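Local structure of amidase, hydantoinase/carbamoylase family (Paraburkholderia phymatum, 6C0D) at residues G81-V85 with K187-A191; G218-L224 with V289-R295; A250-I255 with L312-W316; V336-L342 with A373-C379. The protein probably hydrolyses N-carbamoyl-L-amino acids to free amino acids, acting as a homodimeric, metal-dependent amidase of the peptidase M20 family. All blocks are in the same frame, centred on the assembly; numbering follows the deposited sequence. Where two conformers were deposited one is given.

Contact 1 (G81-V85 with K187-A191); sequences GPALV and KRQRA
A83 and Q189 pair as neighbours on two parallel strands in the sheet of the catalytic domain of this M20-family enzyme. A83 makes two backbone bonds, to the residues flanking Q189: its N reaches R188 O at 2.8 Å, and its O takes the N-H of R190 at 3.0 Å. One step on, V85 N gives a nearly straight bond to A191 O (N-H...O 178°). The axes of the two short segments lie 62° apart, R190 kinking the second. The strands run on to zinc-binding residues, 83-88 ending just before H89 and 189-198 carrying H196.

R188 runs back along the 81-83 edge. With CG anti to the backbone N (chi1 172°) and the chain extended through CD to NE, it leaves CB, passes G81 O with CG, and reaches a water with NE at 2.7 Å; the same water lies beside G81 O. CZ, NH1 and NH2 then spread under the methyl of A83, whose CB sits 3.5 Å above the guanidinium plane, toward its rim. NH2 forms a salt bridge with D127 on the neighbouring strand 125-130, and Q189 NE2, at the guanidinium edge and in its plane, also bonds to D127 OD2. One carboxylate oxygen thus holds two side chains and helps set how the guanidinium is turned. OE1 of Q189 accepts from D185 N.

The aliphatic part of Q189 crosses V85, CG meeting CG2 at 3.8 Å. L84 faces helix 399-419, where A413 and I416 touch it, and its CD1 packs 3.8 Å from A191 CB.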
# COMPACT_ATOMS: atom_id res chain seq x y z
N GLY A 81 44.85 35.26 -9.11
CA GLY A 81 43.88 35.97 -8.31
C GLY A 81 42.68 35.14 -7.90
O GLY A 81 42.63 33.93 -8.13
N PRO A 82 41.68 35.78 -7.30
CA PRO A 82 40.53 35.03 -6.78
C PRO A 82 39.65 34.50 -7.90
O PRO A 82 39.48 35.14 -8.94
CB PRO A 82 39.77 36.08 -5.95
CG PRO A 82 40.14 37.39 -6.57
CD PRO A 82 41.57 37.23 -7.04
N ALA A 83 39.03 33.35 -7.63
CA ALA A 83 38.30 32.62 -8.65
C ALA A 83 36.84 32.45 -8.26
O ALA A 83 36.50 32.28 -7.08
CB ALA A 83 38.92 31.23 -8.89
N LEU A 84 35.99 32.50 -9.27
CA LEU A 84 34.60 32.09 -9.17
C LEU A 84 34.46 30.71 -9.79
O LEU A 84 34.89 30.49 -10.92
CB LEU A 84 33.72 33.10 -9.92
CG LEU A 84 32.26 32.68 -10.20
CD1 LEU A 84 31.51 32.57 -8.89
CD2 LEU A 84 31.62 33.74 -11.10
N VAL A 85 33.85 29.77 -9.06
CA VAL A 85 33.60 28.42 -9.56
C VAL A 85 32.14 28.35 -10.03
O VAL A 85 31.24 28.74 -9.28
CB VAL A 85 33.86 27.36 -8.47
CG1 VAL A 85 33.65 25.93 -9.02
CG2 VAL A 85 35.27 27.52 -7.86
N LYS A 187 41.67 29.91 -0.07
CA LYS A 187 42.30 31.20 -0.32
C LYS A 187 42.03 31.70 -1.74
O LYS A 187 41.89 32.91 -1.95
CB LYS A 187 43.81 31.12 -0.07
N ARG A 188 41.92 30.79 -2.71
CA ARG A 188 41.75 31.14 -4.12
C ARG A 188 40.29 31.17 -4.57
O ARG A 188 39.86 32.13 -5.21
CB ARG A 188 42.56 30.16 -4.99
CG ARG A 188 42.32 30.28 -6.49
CD ARG A 188 43.23 29.34 -7.30
NE ARG A 188 42.90 29.54 -8.71
CZ ARG A 188 41.86 28.97 -9.31
NH1 ARG A 188 41.58 29.26 -10.57
NH2 ARG A 188 41.09 28.10 -8.65
N GLN A 189 39.52 30.12 -4.28
CA GLN A 189 38.14 29.97 -4.76
C GLN A 189 37.19 30.62 -3.77
O GLN A 189 36.98 30.10 -2.67
CB GLN A 189 37.84 28.48 -4.97
CG GLN A 189 38.66 27.93 -6.14
CD GLN A 189 38.86 26.43 -6.11
OE1 GLN A 189 39.08 25.85 -5.05
NE2 GLN A 189 38.79 25.79 -7.28
N ARG A 190 36.63 31.77 -4.15
CA ARG A 190 35.92 32.58 -3.17
C ARG A 190 34.41 32.62 -3.36
O ARG A 190 33.72 33.19 -2.50
CB ARG A 190 36.46 34.02 -3.17
CG ARG A 190 37.91 34.14 -2.72
CD ARG A 190 38.15 33.52 -1.35
NE ARG A 190 37.21 33.99 -0.33
CZ ARG A 190 36.51 33.18 0.47
NH1 ARG A 190 36.66 31.87 0.38
NH2 ARG A 190 35.68 33.69 1.37
N ALA A 191 33.89 32.00 -4.41
CA ALA A 191 32.44 32.02 -4.64
C ALA A 191 32.09 30.87 -5.57
O ALA A 191 32.91 30.45 -6.39
CB ALA A 191 31.98 33.34 -5.25
O HOH W 1 43.58 32.02 -9.67

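Contact 2 (G218-L224 with V289-R295); sequences GIREFQL and VLHLQFR
Strands 218-224 and 289-295 run antiparallel, 165° between their directions, with R220-F294, F222-L292 and L224-L290 as hydrogen-bonded pairs, each joined by two backbone bonds, and I219-R295, E221-Q293 and Q223-H291 as the non-hydrogen-bonded pairs alternating with them. The first group puts its side chains on one face of the sheet. R220 CB lies over the F294 ring, 3.7 Å from its centroid in a CH-pi contact, and the chain then bends at chi2 (-66°), carrying the guanidinium away to salt bridges with E334 and E306. F294 CE1 comes to the edge of the F222 ring, 3.7 Å from CE2. L224 CB meets L290 CD1.

This face lies under helices 244-262 and 299-317; sheet and helices together make the beta-alpha-beta-beta-alpha-beta, ferredoxin-like fold of the M20 dimerisation domain. The other face meets the second subunit: F281 of that chain packs on H291 and E221. Here the side chains lie alongside one another in pairs. Q223 CG sits above the face of the H291 ring, 3.8 Å from its plane. E221 OE2 uses its anti lone pair to accept from Q293 NE2 at 2.8 Å, carboxylate and amide nearly coplanar, 15° apart; the same NE2 also bonds S282 OG of the second subunit. At the far end of that amide, R295 NE and NH2 both grip Q293 OE1 at 2.9 Å, arriving from one side above its carbonyl plane. I219 CD1 lies over one face of this guanidinium, 3.6 Å from R295 NH1. Outside the two strands, NH1 pairs with the sulfonate of a HEPES molecule, probably from the crystallisation liquor.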
# COMPACT_ATOMS: atom_id res chain seq x y z
N GLY A 218 15.56 22.54 4.22
CA GLY A 218 15.86 21.36 5.00
C GLY A 218 14.78 20.30 4.81
O GLY A 218 13.70 20.58 4.29
N ILE A 219 15.10 19.07 5.22
CA ILE A 219 14.23 17.91 4.98
C ILE A 219 14.12 17.05 6.24
O ILE A 219 15.11 16.87 6.96
CB ILE A 219 14.76 17.05 3.80
CG1 ILE A 219 14.94 17.92 2.54
CG2 ILE A 219 13.76 15.90 3.49
CD1 ILE A 219 15.69 17.24 1.40
N ARG A 220 12.92 16.51 6.49
CA ARG A 220 12.72 15.46 7.48
C ARG A 220 11.93 14.33 6.85
O ARG A 220 11.03 14.58 6.03
CB ARG A 220 11.97 15.97 8.72
CG ARG A 220 12.77 16.92 9.58
CD ARG A 220 13.98 16.22 10.21
NE ARG A 220 14.65 17.11 11.17
CZ ARG A 220 15.50 18.08 10.83
NH1 ARG A 220 15.85 18.29 9.56
NH2 ARG A 220 16.02 18.84 11.77
N GLU A 221 12.27 13.10 7.22
CA GLU A 221 11.53 11.91 6.79
C GLU A 221 11.26 11.03 7.99
O GLU A 221 12.12 10.89 8.87
CB GLU A 221 12.30 11.14 5.72
CG GLU A 221 12.32 11.91 4.38
CD GLU A 221 13.16 11.24 3.32
OE1 GLU A 221 14.09 10.48 3.67
OE2 GLU A 221 12.89 11.48 2.14
N PHE A 222 10.06 10.45 8.04
CA PHE A 222 9.66 9.57 9.13
C PHE A 222 8.84 8.42 8.58
O PHE A 222 8.14 8.57 7.57
CB PHE A 222 8.81 10.29 10.18
CG PHE A 222 9.56 11.35 10.94
CD1 PHE A 222 10.19 11.03 12.14
CD2 PHE A 222 9.60 12.66 10.49
CE1 PHE A 222 10.87 12.00 12.86
CE2 PHE A 222 10.30 13.63 11.20
CZ PHE A 222 10.92 13.30 12.40
N GLN A 223 8.90 7.29 9.27
CA GLN A 223 7.87 6.28 9.17
C GLN A 223 6.99 6.39 10.40
O GLN A 223 7.48 6.60 11.51
CB GLN A 223 8.44 4.86 9.10
CG GLN A 223 9.11 4.48 7.82
CD GLN A 223 9.44 3.00 7.80
OE1 GLN A 223 8.96 2.24 8.65
NE2 GLN A 223 10.27 2.59 6.85
N LEU A 224 5.70 6.24 10.21
CA LEU A 224 4.76 6.21 11.32
C LEU A 224 4.00 4.90 11.25
O LEU A 224 3.29 4.64 10.26
CB LEU A 224 3.83 7.41 11.25
CG LEU A 224 2.86 7.57 12.41
CD1 LEU A 224 3.60 7.74 13.74
CD2 LEU A 224 2.05 8.77 12.10
N VAL A 289 1.38 1.37 8.10
CA VAL A 289 2.53 2.26 8.14
C VAL A 289 2.39 3.30 7.03
O VAL A 289 1.92 3.00 5.93
CB VAL A 289 3.86 1.48 8.01
CG1 VAL A 289 3.90 0.71 6.71
CG2 VAL A 289 5.08 2.43 8.10
N LEU A 290 2.76 4.55 7.35
CA LEU A 290 2.84 5.58 6.33
C LEU A 290 4.27 6.12 6.31
O LEU A 290 4.99 6.05 7.31
CB LEU A 290 1.84 6.72 6.55
CG LEU A 290 1.96 7.67 7.77
CD1 LEU A 290 3.08 8.74 7.61
CD2 LEU A 290 0.63 8.37 7.98
N HIS A 291 4.66 6.64 5.16
CA HIS A 291 5.91 7.38 5.02
C HIS A 291 5.58 8.86 4.87
O HIS A 291 4.71 9.23 4.05
CB HIS A 291 6.69 6.87 3.81
CG HIS A 291 7.10 5.43 3.92
ND1 HIS A 291 8.10 4.88 3.15
CD2 HIS A 291 6.65 4.44 4.72
CE1 HIS A 291 8.25 3.61 3.48
NE2 HIS A 291 7.38 3.32 4.43
N LEU A 292 6.23 9.70 5.67
CA LEU A 292 5.98 11.13 5.73
C LEU A 292 7.27 11.88 5.45
O LEU A 292 8.32 11.54 6.01
CB LEU A 292 5.44 11.55 7.11
CG LEU A 292 5.24 13.05 7.34
CD1 LEU A 292 4.03 13.54 6.53
CD2 LEU A 292 5.05 13.35 8.82
N GLN A 293 7.20 12.88 4.59
CA GLN A 293 8.33 13.77 4.34
C GLN A 293 7.85 15.19 4.55
O GLN A 293 6.70 15.50 4.27
CB GLN A 293 8.86 13.61 2.91
CG GLN A 293 10.09 14.47 2.59
CD GLN A 293 10.48 14.32 1.13
OE1 GLN A 293 10.03 15.08 0.29
NE2 GLN A 293 11.29 13.31 0.83
N PHE A 294 8.73 16.07 5.05
CA PHE A 294 8.38 17.48 5.00
C PHE A 294 9.65 18.31 4.85
O PHE A 294 10.76 17.87 5.17
CB PHE A 294 7.53 17.95 6.20
CG PHE A 294 8.11 17.65 7.57
CD1 PHE A 294 7.79 16.46 8.22
CD2 PHE A 294 8.89 18.60 8.24
CE1 PHE A 294 8.28 16.19 9.50
CE2 PHE A 294 9.39 18.33 9.53
CZ PHE A 294 9.07 17.13 10.16
N ARG A 295 9.46 19.51 4.28
CA ARG A 295 10.58 20.39 3.94
C ARG A 295 10.20 21.83 4.21
O ARG A 295 9.05 22.21 4.03
CB ARG A 295 10.99 20.27 2.46
CG ARG A 295 11.17 18.84 1.96
CD ARG A 295 11.80 18.81 0.56
NE ARG A 295 11.65 17.48 -0.05
CZ ARG A 295 12.47 16.99 -0.98
NH1 ARG A 295 13.49 17.71 -1.41
NH2 ARG A 295 12.27 15.77 -1.46

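Contact 3 (A250-I255 with L312-W316); sequences AFIAHI and LVDEW
F251 and W316 both set CG anti to the backbone N (chi1 -163° and -178°), which swings their rings into the gap between helices 244-262 and 299-317. The phenyl edge then points at the indole face in an offset edge-to-face pair, centroids 5.7 Å apart and planes at 62°; F251 CD1 sits above the six-membered ring, toward its rim. At the other end of the phenyl, CZ wedges between L312 CB and V313 CG2, each at 3.7 Å. H254 joins the aromatic cluster rim to rim, its CE1 3.7 Å from W316 CZ3, and A250 CB touches the indole edge near CH2. L312 fills the other end, CD1 lying 3.6 Å from H254 O and also against I255.

The two helices form the helical layer over the sheet of the dimerisation domain, and F251 and V313 continue down to L224 on the sheet. The indole is fixed from outside the pair: NE1 donates to V322 O, and the H320 ring stacks on it.

No hydrogen bond links the two segments, so cohesion here rests on shape, dispersion and the weak electrostatics of the F251 edge against the indole face.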
# COMPACT_ATOMS: atom_id res chain seq x y z
N ALA A 250 -6.99 8.61 10.15
CA ALA A 250 -7.36 9.67 11.08
C ALA A 250 -6.13 10.49 11.47
O ALA A 250 -6.20 11.72 11.62
CB ALA A 250 -7.98 9.06 12.34
N PHE A 251 -5.00 9.83 11.64
CA PHE A 251 -3.79 10.53 12.06
C PHE A 251 -3.33 11.51 11.00
O PHE A 251 -2.84 12.59 11.32
CB PHE A 251 -2.69 9.52 12.39
CG PHE A 251 -1.56 10.10 13.22
CD1 PHE A 251 -1.54 9.94 14.60
CD2 PHE A 251 -0.56 10.85 12.62
CE1 PHE A 251 -0.50 10.50 15.38
CE2 PHE A 251 0.48 11.41 13.40
CZ PHE A 251 0.50 11.23 14.76
N ILE A 252 -3.50 11.17 9.72
CA ILE A 252 -3.07 12.09 8.67
C ILE A 252 -3.81 13.41 8.79
O ILE A 252 -3.22 14.49 8.60
CB ILE A 252 -3.24 11.46 7.28
CG1 ILE A 252 -2.20 10.34 7.08
CG2 ILE A 252 -3.07 12.53 6.16
CD1 ILE A 252 -2.39 9.52 5.76
N ALA A 253 -5.10 13.37 9.15
CA ALA A 253 -5.82 14.63 9.32
C ALA A 253 -5.24 15.45 10.46
O ALA A 253 -5.22 16.68 10.39
CB ALA A 253 -7.32 14.38 9.56
N HIS A 254 -4.78 14.79 11.54
CA HIS A 254 -4.10 15.54 12.60
C HIS A 254 -2.81 16.18 12.10
O HIS A 254 -2.48 17.31 12.50
CB HIS A 254 -3.79 14.64 13.79
CG HIS A 254 -5.02 14.11 14.47
ND1 HIS A 254 -5.01 12.96 15.22
CD2 HIS A 254 -6.29 14.57 14.49
CE1 HIS A 254 -6.23 12.73 15.68
NE2 HIS A 254 -7.02 13.69 15.26
N ILE A 255 -2.04 15.46 11.28
CA ILE A 255 -0.81 16.04 10.73
C ILE A 255 -1.14 17.29 9.91
O ILE A 255 -0.50 18.34 10.06
CB ILE A 255 -0.06 15.00 9.87
CG1 ILE A 255 0.52 13.88 10.73
CG2 ILE A 255 1.07 15.68 9.04
CD1 ILE A 255 1.06 12.70 9.90
N LEU A 312 1.95 15.04 18.52
CA LEU A 312 0.76 14.35 18.01
C LEU A 312 0.80 12.86 18.34
O LEU A 312 -0.24 12.26 18.67
CB LEU A 312 0.64 14.53 16.50
CG LEU A 312 0.13 15.86 15.96
CD1 LEU A 312 0.13 15.79 14.41
CD2 LEU A 312 -1.28 16.15 16.50
N VAL A 313 1.96 12.23 18.20
CA VAL A 313 2.08 10.82 18.52
C VAL A 313 1.81 10.59 20.01
O VAL A 313 1.07 9.68 20.39
CB VAL A 313 3.47 10.30 18.09
CG1 VAL A 313 3.70 8.86 18.61
CG2 VAL A 313 3.60 10.34 16.54
N ASP A 314 2.39 11.43 20.87
CA ASP A 314 2.16 11.30 22.31
C ASP A 314 0.69 11.53 22.65
O ASP A 314 0.13 10.82 23.49
CB ASP A 314 3.03 12.28 23.09
CG ASP A 314 4.51 11.93 23.04
OD1 ASP A 314 4.84 10.78 22.68
OD2 ASP A 314 5.34 12.80 23.37
N GLU A 315 0.05 12.52 22.02
CA GLU A 315 -1.38 12.74 22.25
C GLU A 315 -2.20 11.55 21.78
O GLU A 315 -3.10 11.08 22.49
CB GLU A 315 -1.85 14.00 21.55
CG GLU A 315 -1.27 15.29 22.09
CD GLU A 315 -1.43 16.44 21.12
OE1 GLU A 315 -2.27 16.32 20.19
OE2 GLU A 315 -0.72 17.46 21.27
N TRP A 316 -1.92 11.06 20.58
CA TRP A 316 -2.61 9.88 20.07
C TRP A 316 -2.50 8.73 21.06
O TRP A 316 -3.51 8.09 21.42
CB TRP A 316 -2.05 9.48 18.69
CG TRP A 316 -2.78 8.31 18.13
CD1 TRP A 316 -2.55 6.98 18.40
CD2 TRP A 316 -3.90 8.36 17.25
NE1 TRP A 316 -3.48 6.19 17.72
CE2 TRP A 316 -4.32 7.02 17.01
CE3 TRP A 316 -4.60 9.40 16.63
CZ2 TRP A 316 -5.39 6.71 16.19
CZ3 TRP A 316 -5.68 9.09 15.81
CH2 TRP A 316 -6.06 7.75 15.60

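Contact 4 (V336-L342 with A373-C379); sequences VTMDAAL and AQHIPAC. With EDO (1,2-ethanediol), chain I.
The N-cap of helix 340-353 docks against the start of strand 378-384 in the catalytic domain, and D339 both caps the helix and ties it to the strand. Its backbone N donates to A378 O at 2.8 Å. Its side chain, with CG anti to the backbone N (chi1 -174°), turns forward over the first turn of the helix, where OD2 accepts from L342 N at 3.0 Å through the anti lone pair. The other oxygen, OD1, lies alongside the P377 ring, 3.6 Å from CB, so the proline walls one side of the capping carboxylate.

Beyond the cap, L342 drops onto the strand. Its CB meets C379 CB at 3.7 Å, and its CD1 rests over P377 O at 3.5 Å. On the other side of D339, M338 folds back through bends at chi2 and chi3 (-69° and 93°): SD lies 3.8 Å from C379 CA, and CE reaches the methyl of A373. V336 ends the row, CG1 packing on that same methyl at 3.6 Å while CG2 faces the amide of Q374, whose NE2 bonds to Q370 O. Strand 336-337 itself pairs with 210-227, through V336 to I216. A 1,2-ethanediol, probably from the crystallisation liquor, donates from O1 to A373 O and lies against P377.

The side chain of M338 is about 10 Å from that of the zinc ligand H196. Here the chain, back from the dimerisation domain, re-enters the zinc-binding domain of the M20 fold through a short strand and an aspartate-capped helix.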
# COMPACT_ATOMS: atom_id res chain seq x y z
N VAL A 336 19.87 25.47 4.13
CA VAL A 336 21.19 26.02 3.81
C VAL A 336 20.95 27.30 3.02
O VAL A 336 20.42 27.26 1.91
CB VAL A 336 22.07 25.04 3.02
CG1 VAL A 336 23.37 25.74 2.57
CG2 VAL A 336 22.43 23.81 3.88
N THR A 337 21.31 28.45 3.61
CA THR A 337 21.05 29.71 2.92
C THR A 337 22.08 29.96 1.84
O THR A 337 23.26 29.61 1.98
CB THR A 337 21.06 30.88 3.91
OG1 THR A 337 22.38 31.01 4.43
CG2 THR A 337 20.11 30.62 5.07
N MET A 338 21.64 30.59 0.75
CA MET A 338 22.58 31.04 -0.26
C MET A 338 23.15 32.39 0.17
O MET A 338 22.49 33.17 0.86
CB MET A 338 21.91 31.15 -1.63
CG MET A 338 21.31 29.81 -2.12
SD MET A 338 22.53 28.56 -2.53
CE MET A 338 22.69 27.62 -0.97
N ASP A 339 24.39 32.66 -0.25
CA ASP A 339 25.08 33.87 0.20
C ASP A 339 24.28 35.12 -0.16
O ASP A 339 23.86 35.27 -1.31
CB ASP A 339 26.47 33.94 -0.44
CG ASP A 339 27.29 35.09 0.10
OD1 ASP A 339 27.93 34.91 1.15
OD2 ASP A 339 27.24 36.17 -0.53
N ALA A 340 24.07 36.01 0.82
CA ALA A 340 23.19 37.16 0.56
C ALA A 340 23.76 38.12 -0.48
O ALA A 340 23.02 38.65 -1.33
CB ALA A 340 22.91 37.91 1.87
N ALA A 341 25.07 38.40 -0.43
CA ALA A 341 25.63 39.31 -1.43
C ALA A 341 25.62 38.68 -2.83
O ALA A 341 25.33 39.37 -3.82
CB ALA A 341 27.05 39.76 -1.01
N LEU A 342 25.90 37.38 -2.94
CA LEU A 342 25.81 36.72 -4.25
C LEU A 342 24.39 36.76 -4.79
O LEU A 342 24.17 37.03 -5.97
CB LEU A 342 26.30 35.27 -4.17
CG LEU A 342 27.81 35.07 -3.84
CD1 LEU A 342 28.14 33.60 -3.90
CD2 LEU A 342 28.74 35.85 -4.78
N ALA A 373 28.06 25.42 -0.12
CA ALA A 373 27.71 26.65 0.59
C ALA A 373 28.17 26.66 2.04
O ALA A 373 28.31 27.74 2.63
CB ALA A 373 26.19 26.88 0.56
N GLN A 374 28.39 25.49 2.63
CA GLN A 374 28.86 25.43 4.01
C GLN A 374 30.35 25.76 4.13
O GLN A 374 30.85 25.89 5.25
CB GLN A 374 28.52 24.04 4.58
CG GLN A 374 27.02 23.68 4.35
CD GLN A 374 26.60 22.28 4.81
OE1 GLN A 374 27.18 21.72 5.74
NE2 GLN A 374 25.57 21.72 4.16
N HIS A 375 31.05 25.94 3.01
CA HIS A 375 32.49 26.20 3.00
C HIS A 375 32.88 27.51 2.35
O HIS A 375 33.82 28.15 2.81
CB HIS A 375 33.22 25.05 2.31
CG HIS A 375 33.06 23.74 3.01
ND1 HIS A 375 33.98 23.26 3.92
CD2 HIS A 375 32.05 22.83 2.97
CE1 HIS A 375 33.55 22.10 4.40
NE2 HIS A 375 32.39 21.82 3.84
N ILE A 376 32.22 27.89 1.26
CA ILE A 376 32.46 29.18 0.62
C ILE A 376 31.11 29.76 0.21
O ILE A 376 30.11 29.04 0.11
CB ILE A 376 33.37 29.05 -0.62
CG1 ILE A 376 32.73 28.15 -1.68
CG2 ILE A 376 34.81 28.61 -0.23
CD1 ILE A 376 33.47 28.21 -3.02
N PRO A 377 31.07 31.08 -0.03
CA PRO A 377 29.83 31.70 -0.53
C PRO A 377 29.30 30.99 -1.77
O PRO A 377 30.02 30.82 -2.75
CB PRO A 377 30.29 33.13 -0.88
CG PRO A 377 31.40 33.41 0.14
CD PRO A 377 32.13 32.09 0.25
N ALA A 378 28.02 30.61 -1.74
CA ALA A 378 27.40 29.92 -2.86
C ALA A 378 26.07 30.57 -3.23
O ALA A 378 25.42 31.20 -2.39
CB ALA A 378 27.16 28.44 -2.53
N CYS A 379 25.65 30.39 -4.49
CA CYS A 379 24.34 30.88 -4.91
C CYS A 379 23.83 30.00 -6.04
O CYS A 379 24.58 29.24 -6.66
CB CYS A 379 24.41 32.35 -5.34
SG CYS A 379 25.43 32.61 -6.80
C1 EDO I . 30.70 29.83 3.63
O1 EDO I . 29.51 29.60 4.39
C2 EDO I . 31.11 31.29 3.74
O2 EDO I . 29.98 32.12 3.45

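From the N terminus, contact 1 closes first, joining strands 83-88 and 189-198 across some hundred residues of the catalytic domain. The chain then crosses into the dimerisation domain, where contacts 2 and 3 interlock: strand 218-224, helix 250-255, strand 289-295 and helix 312-316 alternate, and L224, L290 and L292 pack against F251, I252, I255 and V313, joining sheet to helices. Back in the catalytic domain, contact 4 follows in series, closing a loop of about 30 residues that holds strand 358-363 and helix 368-372. It meets contact 1 where R190 and A191 touch P377 and I376, since strands 189-198 and 378-384 are neighbours. Contacts 1 and 3 lie about 50 Å apart between centres.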